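Local coordinates for replication protein B (PDB 3H20) that is the primase of plasmid RSF1010, a nucleotidyltransferase that makes primers on single-stranded DNA for leading-strand replication, at residues Val296-Ala299 / Arg300-Ala304. Sequence-based numbering, arbitrary orientation.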
ATOM      1  N   VAL A 296     -12.267  12.527  35.215  1.00 32.92           N
ATOM      2  CA  VAL A 296     -10.970  13.032  34.792  1.00 33.42           C
ATOM      3  C   VAL A 296      -9.851  12.186  35.390  1.00 33.95           C
ATOM      4  O   VAL A 296      -8.938  11.778  34.672  1.00 33.73           O
ATOM      5  CB  VAL A 296     -10.812  14.534  35.155  1.00 33.44           C
ATOM      6  CG1 VAL A 296      -9.403  15.023  34.871  1.00 32.84           C
ATOM      7  CG2 VAL A 296     -11.817  15.352  34.376  1.00 33.58           C
ATOM      8  N   GLN A 297      -9.963  11.886  36.684  1.00 34.32           N
ATOM      9  CA  GLN A 297      -8.989  11.044  37.385  1.00 35.39           C
ATOM     10  C   GLN A 297      -8.839   9.656  36.756  1.00 34.87           C
ATOM     11  O   GLN A 297      -7.709   9.176  36.568  1.00 35.03           O
ATOM     12  CB  GLN A 297      -9.336  10.931  38.879  1.00 34.93           C
ATOM     13  CG  GLN A 297      -8.981  12.182  39.686  1.00 36.46           C
ATOM     14  CD  GLN A 297      -9.383  12.086  41.146  1.00 37.23           C
ATOM     15  OE1 GLN A 297      -9.940  11.073  41.593  1.00 40.91           O
ATOM     16  NE2 GLN A 297      -9.106  13.141  41.901  1.00 38.20           N
ATOM     17  N   LEU A 298      -9.960   9.021  36.431  1.00 34.85           N
ATOM     18  CA  LEU A 298      -9.947   7.704  35.772  1.00 34.76           C
ATOM     19  C   LEU A 298      -9.385   7.751  34.344  1.00 34.66           C
ATOM     20  O   LEU A 298      -8.555   6.914  33.973  1.00 34.29           O
ATOM     21  CB  LEU A 298     -11.344   7.051  35.795  1.00 35.06           C
ATOM     22  CG  LEU A 298     -11.464   5.634  35.203  1.00 35.21           C
ATOM     23  CD1 LEU A 298     -10.519   4.638  35.903  1.00 36.27           C
ATOM     24  CD2 LEU A 298     -12.898   5.117  35.244  1.00 35.86           C
ATOM     25  N   ALA A 299      -9.843   8.718  33.545  1.00 34.40           N
ATOM     26  CA  ALA A 299      -9.334   8.894  32.190  1.00 34.37           C
ATOM     27  C   ALA A 299      -7.814   9.084  32.191  1.00 34.43           C
ATOM     28  O   ALA A 299      -7.111   8.418  31.437  1.00 34.26           O
ATOM     29  CB  ALA A 299     -10.028  10.060  31.495  1.00 34.13           C
ATOM     30  N   ARG A 300      -7.316   9.975  33.051  1.00 34.73           N
ATOM     31  CA  ARG A 300      -5.868  10.236  33.164  1.00 34.73           C
ATOM     32  C   ARG A 300      -5.087   9.000  33.602  1.00 34.79           C
ATOM     33  O   ARG A 300      -4.014   8.718  33.064  1.00 34.52           O
ATOM     34  CB  ARG A 300      -5.588  11.396  34.127  1.00 34.98           C
ATOM     35  CG  ARG A 300      -5.923  12.757  33.547  1.00 34.97           C
ATOM     36  CD  ARG A 300      -5.816  13.865  34.576  1.00 34.85           C
ATOM     37  NE  ARG A 300      -4.458  14.394  34.720  1.00 35.91           N
ATOM     38  CZ  ARG A 300      -3.878  15.247  33.874  1.00 36.31           C
ATOM     39  NH1 ARG A 300      -4.518  15.679  32.790  1.00 35.99           N
ATOM     40  NH2 ARG A 300      -2.641  15.668  34.110  1.00 37.28           N
ATOM     41  N   ALA A 301      -5.628   8.269  34.576  1.00 34.72           N
ATOM     42  CA  ALA A 301      -5.027   7.009  35.033  1.00 35.02           C
ATOM     43  C   ALA A 301      -4.962   5.969  33.913  1.00 35.04           C
ATOM     44  O   ALA A 301      -3.960   5.258  33.778  1.00 34.93           O
ATOM     45  CB  ALA A 301      -5.780   6.460  36.236  1.00 35.16           C
ATOM     46  N   GLU A 302      -6.024   5.887  33.110  1.00 35.00           N
ATOM     47  CA  GLU A 302      -6.059   4.972  31.966  1.00 35.16           C
ATOM     48  C   GLU A 302      -5.123   5.419  30.829  1.00 35.25           C
ATOM     49  O   GLU A 302      -4.566   4.581  30.118  1.00 34.90           O
ATOM     50  CB  GLU A 302      -7.505   4.741  31.492  1.00 34.86           C
ATOM     51  CG  GLU A 302      -8.336   3.950  32.536  1.00 35.27           C
ATOM     52  CD  GLU A 302      -9.788   3.699  32.154  1.00 36.04           C
ATOM     53  OE1 GLU A 302     -10.242   4.178  31.091  1.00 37.72           O
ATOM     54  OE2 GLU A 302     -10.486   3.012  32.937  1.00 36.02           O
ATOM     55  N   LEU A 303      -4.934   6.733  30.689  1.00 35.39           N
ATOM     56  CA  LEU A 303      -3.955   7.289  29.740  1.00 36.17           C
ATOM     57  C   LEU A 303      -2.521   6.961  30.129  1.00 36.21           C
ATOM     58  O   LEU A 303      -1.704   6.640  29.272  1.00 36.07           O
ATOM     59  CB  LEU A 303      -4.079   8.809  29.638  1.00 36.26           C
ATOM     60  CG  LEU A 303      -5.046   9.460  28.656  1.00 37.32           C
ATOM     61  CD1 LEU A 303      -4.961  10.941  28.887  1.00 38.65           C
ATOM     62  CD2 LEU A 303      -4.714   9.144  27.201  1.00 37.76           C
ATOM     63  N   ALA A 304      -2.232   7.060  31.428  1.00 36.35           N
ATOM     64  CA  ALA A 304      -0.896   6.809  31.976  1.00 36.53           C
ATOM     65  C   ALA A 304      -0.371   5.399  31.676  1.00 36.20           C
ATOM     66  O   ALA A 304       0.842   5.163  31.697  1.00 36.51           O
ATOM     67  CB  ALA A 304      -0.897   7.067  33.481  1.00 36.69           C
TER
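Val296 and Arg300 meet one turn apart on helix 294-304, the last helix modelled in the C-terminal helix-bundle domain of the primase. Four successive i to i+4 backbone hydrogen bonds of a regular alpha helix join residues 296-299 to 300-303. The straightest runs from Arg300 N to Val296 O, 2.9 Å long with an N-H...O angle of 168°. Leu303 N to Ala299 O is as short, 2.9 Å, but more bent, at 148°.

Val296 is the buried residue of this turn. Its side chain packs on Gln248, Ala251 and Ser252 of helix 239-252 and on Val290 of helix 279-291. Val296 CG1 also rests against Arg300 CD at 3.8 Å, the two side chains lying alongside each other and pointing the same way. The Arg300 chain then bends at chi3. Its guanidinium NH1 is gripped by two backbone carbonyls, Ala251 O and Arg255 O. This arginine therefore ties the terminal helix to the end of helix 239-252 and the residues just after it.

Leu298 and Glu302 form a second i/i+4 pair on an exposed part of the helix. Leu298 CG is anti to its own N (chi1 -177°), which swings the branched end, CG with CD1 and CD2, toward the next turn. The Glu302 chain is extended beyond CG and runs past the end of the Leu298 carbonyl, with Glu302 CG 3.3 Å from Leu298 O. The carboxylate meets the leucine through one oxygen: Glu302 OE2 lies 3.4 Å from Leu298 CD1.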